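PDB 6IYM: 5-oxopent-3-ene-1,2,5-tricarboxylate decarboxylase from Exiguobacterium antarcticum B7, which is a fumarylacetoacetate hydrolase family protein that builds its core from mixed beta-sheets and holds a magnesium ion between acidic side chains. Local coordinates for residues Leu62-Leu67 with Cys178-Val183; Tyr150-Asp155 with Val263-Ile268. One frame throughout, in Å; residues are numbered along the deposited sequence.

Contact 1: residues Leu62-Leu67 with Cys178-Val183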
ATOM      1  N   LEU A  62     -16.849  15.595  11.640  1.00 56.61           N
ATOM      2  CA  LEU A  62     -16.694  14.339  10.861  1.00 55.09           C
ATOM      3  C   LEU A  62     -15.240  13.881  10.995  1.00 49.73           C
ATOM      4  O   LEU A  62     -14.350  14.752  11.149  1.00 50.61           O
ATOM      5  CB  LEU A  62     -17.044  14.636   9.395  1.00 62.63           C
ATOM      6  CG  LEU A  62     -18.526  14.747   9.025  1.00 60.56           C
ATOM      7  CD1 LEU A  62     -19.118  13.386   8.792  1.00 69.47           C
ATOM      8  CD2 LEU A  62     -19.344  15.464  10.082  1.00 67.84           C
ATOM      9  N   LEU A  63     -14.992  12.572  10.955  1.00 46.63           N
ATOM     10  CA  LEU A  63     -13.617  12.021  10.833  1.00 46.44           C
ATOM     11  C   LEU A  63     -13.439  11.500   9.404  1.00 45.64           C
ATOM     12  O   LEU A  63     -14.445  11.520   8.626  1.00 40.59           O
ATOM     13  CB  LEU A  63     -13.399  10.937  11.892  1.00 48.40           C
ATOM     14  CG  LEU A  63     -13.517  11.413  13.350  1.00 51.99           C
ATOM     15  CD1 LEU A  63     -13.461  10.225  14.296  1.00 49.89           C
ATOM     16  CD2 LEU A  63     -12.440  12.441  13.713  1.00 49.47           C
ATOM     17  N   ALA A  64     -12.225  11.079   9.048  1.00 41.46           N
ATOM     18  CA  ALA A  64     -12.002  10.305   7.806  1.00 45.24           C
ATOM     19  C   ALA A  64     -12.943   9.100   7.853  1.00 42.74           C
ATOM     20  O   ALA A  64     -13.192   8.564   8.921  1.00 47.26           O
ATOM     21  CB  ALA A  64     -10.554   9.904   7.712  1.00 47.40           C
ATOM     22  N   PRO A  65     -13.574   8.663   6.746  1.00 44.22           N
ATOM     23  CA  PRO A  65     -14.448   7.490   6.802  1.00 41.96           C
ATOM     24  C   PRO A  65     -13.844   6.287   7.549  1.00 40.08           C
ATOM     25  O   PRO A  65     -14.513   5.746   8.386  1.00 43.78           O
ATOM     26  CB  PRO A  65     -14.720   7.276   5.303  1.00 42.12           C
ATOM     27  CG  PRO A  65     -14.837   8.685   4.789  1.00 42.55           C
ATOM     28  CD  PRO A  65     -13.649   9.355   5.451  1.00 44.70           C
ATOM     29  N   TYR A  66     -12.594   5.924   7.263  1.00 40.52           N
ATOM     30  CA  TYR A  66     -11.827   4.906   8.034  1.00 41.69           C
ATOM     31  C   TYR A  66     -10.363   5.015   7.631  1.00 40.94           C
ATOM     32  O   TYR A  66     -10.071   5.841   6.739  1.00 41.80           O
ATOM     33  CB  TYR A  66     -12.359   3.500   7.760  1.00 41.19           C
ATOM     34  CG  TYR A  66     -12.443   3.174   6.292  1.00 43.51           C
ATOM     35  CD1 TYR A  66     -11.345   2.725   5.589  1.00 44.36           C
ATOM     36  CD2 TYR A  66     -13.619   3.377   5.596  1.00 43.23           C
ATOM     37  CE1 TYR A  66     -11.433   2.416   4.240  1.00 45.87           C
ATOM     38  CE2 TYR A  66     -13.723   3.089   4.250  1.00 40.74           C
ATOM     39  CZ  TYR A  66     -12.629   2.605   3.571  1.00 47.89           C
ATOM     40  OH  TYR A  66     -12.753   2.326   2.243  1.00 43.53           O
ATOM     41  N   LEU A  67      -9.497   4.282   8.321  1.00 42.70           N
ATOM     42  CA  LEU A  67      -8.076   4.082   7.945  1.00 45.77           C
ATOM     43  C   LEU A  67      -8.045   2.927   6.949  1.00 48.42           C
ATOM     44  O   LEU A  67      -8.401   1.799   7.288  1.00 45.09           O
ATOM     45  CB  LEU A  67      -7.244   3.800   9.198  1.00 54.18           C
ATOM     46  CG  LEU A  67      -5.735   3.681   8.970  1.00 62.76           C
ATOM     47  CD1 LEU A  67      -5.119   5.037   8.665  1.00 63.64           C
ATOM     48  CD2 LEU A  67      -5.048   3.045  10.174  1.00 65.79           C
ATOM     49  N   CYS A 178      -3.220  12.877   2.210  1.00 37.13           N
ATOM     50  CA  CYS A 178      -4.438  12.191   1.700  1.00 35.13           C
ATOM     51  C   CYS A 178      -5.682  12.533   2.519  1.00 38.28           C
ATOM     52  O   CYS A 178      -6.264  11.669   3.178  1.00 40.36           O
ATOM     53  CB  CYS A 178      -4.204  10.683   1.612  1.00 38.57           C
ATOM     54  SG  CYS A 178      -5.368   9.877   0.486  1.00 39.35           S
ATOM     55  N   PRO A 179      -6.207  13.779   2.416  1.00 39.59           N
ATOM     56  CA  PRO A 179      -7.572  14.080   2.821  1.00 37.09           C
ATOM     57  C   PRO A 179      -8.540  13.075   2.217  1.00 37.40           C
ATOM     58  O   PRO A 179      -8.421  12.780   1.031  1.00 36.94           O
ATOM     59  CB  PRO A 179      -7.858  15.447   2.191  1.00 38.55           C
ATOM     60  CG  PRO A 179      -6.493  16.100   2.210  1.00 39.54           C
ATOM     61  CD  PRO A 179      -5.531  14.974   1.896  1.00 40.64           C
ATOM     62  N   PHE A 180      -9.465  12.598   3.038  1.00 36.21           N
ATOM     63  CA  PHE A 180     -10.419  11.532   2.689  1.00 36.81           C
ATOM     64  C   PHE A 180     -11.724  11.816   3.415  1.00 36.81           C
ATOM     65  O   PHE A 180     -11.711  11.877   4.631  1.00 35.53           O
ATOM     66  CB  PHE A 180      -9.791  10.187   3.047  1.00 38.54           C
ATOM     67  CG  PHE A 180     -10.685   8.981   2.912  1.00 37.87           C
ATOM     68  CD1 PHE A 180     -11.460   8.799   1.785  1.00 38.15           C
ATOM     69  CD2 PHE A 180     -10.600   7.932   3.824  1.00 41.04           C
ATOM     70  CE1 PHE A 180     -12.231   7.656   1.647  1.00 43.33           C
ATOM     71  CE2 PHE A 180     -11.343   6.769   3.662  1.00 34.52           C
ATOM     72  CZ  PHE A 180     -12.192   6.652   2.599  1.00 41.99           C
ATOM     73  N   GLY A 181     -12.820  11.974   2.683  1.00 37.10           N
ATOM     74  CA  GLY A 181     -14.153  12.136   3.286  1.00 39.83           C
ATOM     75  C   GLY A 181     -15.022  13.030   2.426  1.00 40.37           C
ATOM     76  O   GLY A 181     -14.714  13.181   1.237  1.00 44.62           O
ATOM     77  N   PRO A 182     -16.056  13.695   2.994  1.00 41.68           N
ATOM     78  CA  PRO A 182     -16.419  13.580   4.411  1.00 41.66           C
ATOM     79  C   PRO A 182     -17.325  12.390   4.753  1.00 41.53           C
ATOM     80  O   PRO A 182     -17.512  12.087   5.893  1.00 42.28           O
ATOM     81  CB  PRO A 182     -17.262  14.820   4.696  1.00 40.20           C
ATOM     82  CG  PRO A 182     -17.871  15.182   3.342  1.00 39.66           C
ATOM     83  CD  PRO A 182     -16.899  14.680   2.290  1.00 44.17           C
ATOM     84  N   VAL A 183     -17.934  11.818   3.736  1.00 41.84           N
ATOM     85  CA  VAL A 183     -18.996  10.790   3.870  1.00 43.11           C
ATOM     86  C   VAL A 183     -18.787   9.830   2.700  1.00 42.94           C
ATOM     87  O   VAL A 183     -18.071  10.188   1.743  1.00 45.59           O
ATOM     88  CB  VAL A 183     -20.409  11.421   3.859  1.00 42.38           C
ATOM     89  CG1 VAL A 183     -20.521  12.625   4.774  1.00 45.13           C
ATOM     90  CG2 VAL A 183     -20.874  11.824   2.472  1.00 49.17           C
TER
HETATM   91  O   HOH W   1     -16.545  10.238   7.835  1.00 48.09           O
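Ala64 and Gly181 bring their CA atoms to 5.3 Å where the irregular segment 62-67 crosses the segment 178-183, strand at its start, the touching parts diverging by 114°. Phe180 takes the largest share of the meeting. With its CG anti to the backbone N (chi1 173°), its ring extends into the loop, and Pro65 lies over one face, CD standing 3.8 Å from the ring centroid in a CH-pi contact. The carbonyl of Tyr66 approaches the same ring at its edge, in plane, Tyr66 O being 3.5 Å from Phe180 CE2. In turn that edge addresses the face of the Tyr66 ring: a T-shaped pair, centroids 5.5 Å apart and planes at 85°. Tyr66 OH is tied by a hydrogen bond to Gly234 O. In this fumarylacetoacetate hydrolase-family protein the loop between helix 36-41 and strand 72-75 lies against an interior strand of the large mixed sheet, paired with 4-10, 104-105 and 147-158, whose chain turns a corner at Pro182 after a cis peptide. Just before it, Gly181 has no side chain to hinder Pro65 CD, 3.6 Å from Gly181 CA. Backbone contacts supplement the rings: Ala64 CA offers a C-H to Phe180 O at 3.6 Å, and a water bridges Leu63 O to Pro182 O.

Contact 2: residues Tyr150-Asp155 with Val263-Ile268. With MG (magnesium ion), chain C.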
ATOM      1  N   TYR A 150     -18.899   5.659  -2.759  1.00 40.36           N
ATOM      2  CA  TYR A 150     -17.979   6.686  -3.300  1.00 44.47           C
ATOM      3  C   TYR A 150     -17.756   7.784  -2.259  1.00 38.84           C
ATOM      4  O   TYR A 150     -18.659   8.062  -1.441  1.00 39.38           O
ATOM      5  CB  TYR A 150     -18.530   7.283  -4.592  1.00 41.63           C
ATOM      6  CG  TYR A 150     -18.937   6.313  -5.667  1.00 40.21           C
ATOM      7  CD1 TYR A 150     -20.226   5.800  -5.717  1.00 42.48           C
ATOM      8  CD2 TYR A 150     -18.053   5.949  -6.666  1.00 39.35           C
ATOM      9  CE1 TYR A 150     -20.611   4.923  -6.721  1.00 41.67           C
ATOM     10  CE2 TYR A 150     -18.425   5.078  -7.679  1.00 44.07           C
ATOM     11  CZ  TYR A 150     -19.711   4.563  -7.706  1.00 42.15           C
ATOM     12  OH  TYR A 150     -20.057   3.709  -8.711  1.00 41.60           O
ATOM     13  N   SER A 151     -16.565   8.385  -2.309  1.00 38.39           N
ATOM     14  CA  SER A 151     -16.138   9.500  -1.426  1.00 37.08           C
ATOM     15  C   SER A 151     -15.173  10.393  -2.193  1.00 37.74           C
ATOM     16  O   SER A 151     -15.047  10.251  -3.429  1.00 37.06           O
ATOM     17  CB  SER A 151     -15.534   8.937  -0.148  1.00 42.68           C
ATOM     18  OG  SER A 151     -15.445   9.914   0.873  1.00 42.36           O
ATOM     19  N   ILE A 152     -14.536  11.315  -1.488  1.00 42.09           N
ATOM     20  CA  ILE A 152     -13.571  12.270  -2.085  1.00 38.47           C
ATOM     21  C   ILE A 152     -12.202  11.950  -1.511  1.00 36.76           C
ATOM     22  O   ILE A 152     -12.123  11.621  -0.343  1.00 38.09           O
ATOM     23  CB  ILE A 152     -13.984  13.723  -1.815  1.00 42.62           C
ATOM     24  CG1 ILE A 152     -15.493  13.906  -1.993  1.00 40.81           C
ATOM     25  CG2 ILE A 152     -13.170  14.667  -2.681  1.00 43.18           C
ATOM     26  CD1 ILE A 152     -16.010  15.302  -1.686  1.00 43.05           C
ATOM     27  N   ILE A 153     -11.191  12.011  -2.362  1.00 36.37           N
ATOM     28  CA  ILE A 153      -9.752  12.001  -2.020  1.00 38.99           C
ATOM     29  C   ILE A 153      -9.154  13.288  -2.583  1.00 40.65           C
ATOM     30  O   ILE A 153      -9.467  13.620  -3.722  1.00 43.65           O
ATOM     31  CB  ILE A 153      -9.077  10.749  -2.606  1.00 41.38           C
ATOM     32  CG1 ILE A 153      -9.517   9.509  -1.841  1.00 40.13           C
ATOM     33  CG2 ILE A 153      -7.570  10.890  -2.630  1.00 44.57           C
ATOM     34  CD1 ILE A 153      -8.843   9.379  -0.533  1.00 41.96           C
ATOM     35  N   ASN A 154      -8.320  13.965  -1.796  1.00 40.89           N
ATOM     36  CA  ASN A 154      -7.375  14.992  -2.291  1.00 38.80           C
ATOM     37  C   ASN A 154      -6.012  14.307  -2.364  1.00 40.89           C
ATOM     38  O   ASN A 154      -5.401  14.047  -1.287  1.00 37.05           O
ATOM     39  CB  ASN A 154      -7.387  16.253  -1.423  1.00 39.16           C
ATOM     40  CG  ASN A 154      -6.660  17.424  -2.055  1.00 38.23           C
ATOM     41  OD1 ASN A 154      -5.916  17.265  -3.030  1.00 40.19           O
ATOM     42  ND2 ASN A 154      -6.787  18.581  -1.440  1.00 33.74           N
ATOM     43  N   ASP A 155      -5.564  14.016  -3.585  1.00 39.28           N
ATOM     44  CA  ASP A 155      -4.273  13.330  -3.848  1.00 36.58           C
ATOM     45  C   ASP A 155      -3.212  14.410  -3.748  1.00 33.78           C
ATOM     46  O   ASP A 155      -2.677  14.815  -4.784  1.00 37.39           O
ATOM     47  CB  ASP A 155      -4.303  12.574  -5.192  1.00 35.73           C
ATOM     48  CG  ASP A 155      -2.989  11.935  -5.657  1.00 35.27           C
ATOM     49  OD1 ASP A 155      -2.044  11.848  -4.856  1.00 41.64           O
ATOM     50  OD2 ASP A 155      -2.905  11.538  -6.859  1.00 41.50           O
ATOM     51  N   VAL A 263     -12.310  20.762  -2.017  1.00 34.44           N
ATOM     52  CA  VAL A 263     -12.728  19.792  -3.071  1.00 36.63           C
ATOM     53  C   VAL A 263     -14.202  19.456  -2.816  1.00 38.16           C
ATOM     54  O   VAL A 263     -14.598  19.182  -1.669  1.00 42.43           O
ATOM     55  CB  VAL A 263     -11.849  18.523  -3.043  1.00 38.96           C
ATOM     56  CG1 VAL A 263     -12.200  17.543  -4.155  1.00 41.52           C
ATOM     57  CG2 VAL A 263     -10.354  18.843  -3.059  1.00 36.67           C
ATOM     58  N   SER A 264     -15.016  19.487  -3.844  1.00 38.00           N
ATOM     59  CA  SER A 264     -16.437  19.109  -3.737  1.00 39.04           C
ATOM     60  C   SER A 264     -16.771  18.195  -4.906  1.00 38.66           C
ATOM     61  O   SER A 264     -16.145  18.333  -5.997  1.00 36.32           O
ATOM     62  CB  SER A 264     -17.329  20.319  -3.696  1.00 43.96           C
ATOM     63  OG  SER A 264     -17.299  20.975  -4.942  1.00 41.58           O
ATOM     64  N   ILE A 265     -17.711  17.294  -4.663  1.00 39.35           N
ATOM     65  CA  ILE A 265     -18.265  16.366  -5.681  1.00 40.80           C
ATOM     66  C   ILE A 265     -19.765  16.390  -5.472  1.00 41.59           C
ATOM     67  O   ILE A 265     -20.185  16.158  -4.333  1.00 39.49           O
ATOM     68  CB  ILE A 265     -17.687  14.955  -5.521  1.00 43.76           C
ATOM     69  CG1 ILE A 265     -16.152  15.002  -5.582  1.00 42.78           C
ATOM     70  CG2 ILE A 265     -18.313  14.030  -6.564  1.00 40.90           C
ATOM     71  CD1 ILE A 265     -15.478  13.648  -5.772  1.00 42.77           C
ATOM     72  N   GLU A 266     -20.529  16.735  -6.501  1.00 44.87           N
ATOM     73  CA  GLU A 266     -21.983  16.933  -6.334  1.00 46.97           C
ATOM     74  C   GLU A 266     -22.561  15.564  -5.972  1.00 47.90           C
ATOM     75  O   GLU A 266     -22.120  14.571  -6.541  1.00 43.99           O
ATOM     76  CB  GLU A 266     -22.584  17.669  -7.545  1.00 58.21           C
ATOM     77  CG  GLU A 266     -22.935  16.818  -8.742  1.00 61.94           C
ATOM     78  CD  GLU A 266     -23.158  17.588 -10.042  1.00 67.29           C
ATOM     79  OE1 GLU A 266     -23.384  18.832 -10.003  1.00 65.70           O
ATOM     80  OE2 GLU A 266     -23.091  16.943 -11.110  1.00 60.46           O
ATOM     81  N   GLY A 267     -23.416  15.529  -4.947  1.00 48.68           N
ATOM     82  CA  GLY A 267     -24.021  14.300  -4.405  1.00 47.58           C
ATOM     83  C   GLY A 267     -23.272  13.793  -3.196  1.00 44.76           C
ATOM     84  O   GLY A 267     -23.865  13.024  -2.461  1.00 51.53           O
ATOM     85  N   ILE A 268     -22.008  14.202  -2.983  1.00 43.15           N
ATOM     86  CA  ILE A 268     -21.184  13.706  -1.840  1.00 41.76           C
ATOM     87  C   ILE A 268     -20.975  14.827  -0.812  1.00 42.63           C
ATOM     88  O   ILE A 268     -21.292  14.643   0.400  1.00 46.95           O
ATOM     89  CB  ILE A 268     -19.862  13.126  -2.357  1.00 41.92           C
ATOM     90  CG1 ILE A 268     -20.085  12.220  -3.574  1.00 40.18           C
ATOM     91  CG2 ILE A 268     -19.126  12.429  -1.224  1.00 42.13           C
ATOM     92  CD1 ILE A 268     -18.980  11.235  -3.822  1.00 44.20           C
TER
HETATM   93 MG    MG C 301      -4.064  11.821  -8.582  1.00 47.35          MG
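Asp155 OD2, one residue beyond the Asn154-Val263 contact, is gripped from two quarters: it binds the magnesium ion at 2.1 Å and is hydrogen-bonded to Lys172 NZ. Glu124 and Glu126 supply the other protein ligands, while Asn154 OD1 bonds to Glu124 N and so ties the strand to a first-shell residue. On its other branch, Asn154 ND2 rests 3.9 Å from Val263 CG2. Further back along the strand the interface is apolar. Ile152 points into the opposing segment with CG2 anti to its backbone N, and the side chains of Ile152 and Val263 slide past each other in opposite directions. Ile152 CG2 comes within 3.4 Å of Val263 CG1, tighter than usual for two carbons. Ile265 meets Ile152 tip to tip, its CD1 3.8 Å from Ile152 CG1. A type II turn, closed by Ile268 N to Ile265 O at 3.0 Å with Gly267 at positive phi, then brings Ile268 CG2 against the same Ile152 CG1. The axes of the short strands 150-154 and 263-265, in facing sheets, approach to 7.9 Å, N-to-C directions 158° apart, roughly antiparallel. No hydrogen bond crosses, so side-chain packing probably holds the layers together, on a strand that passes from apolar contacts to Asp155 at the metal.

Contacts 1 and 2 have centres 10 Å apart and alternate along the chain: 62-67, 150-155, 178-183, then 263-268. What unites them is the large mixed sheet, in which strands 147-158 and 178-186 are antiparallel neighbours. Contact 1 sets a loop preceding strand 72-75 against one of these strands; contact 2 sets the five-stranded sheet against the other. The two are also directly joined, Val183 O lying 2.8 Å from Ser151 OG in a probable hydrogen bond, while Val183 CG2 packs 3.5 Å from Ile268 O. Sequence-distant pieces thus converge on one strand pair, whose 147-158 member carries the magnesium ligand Asp155, consistent with the metal site being built on the packed core.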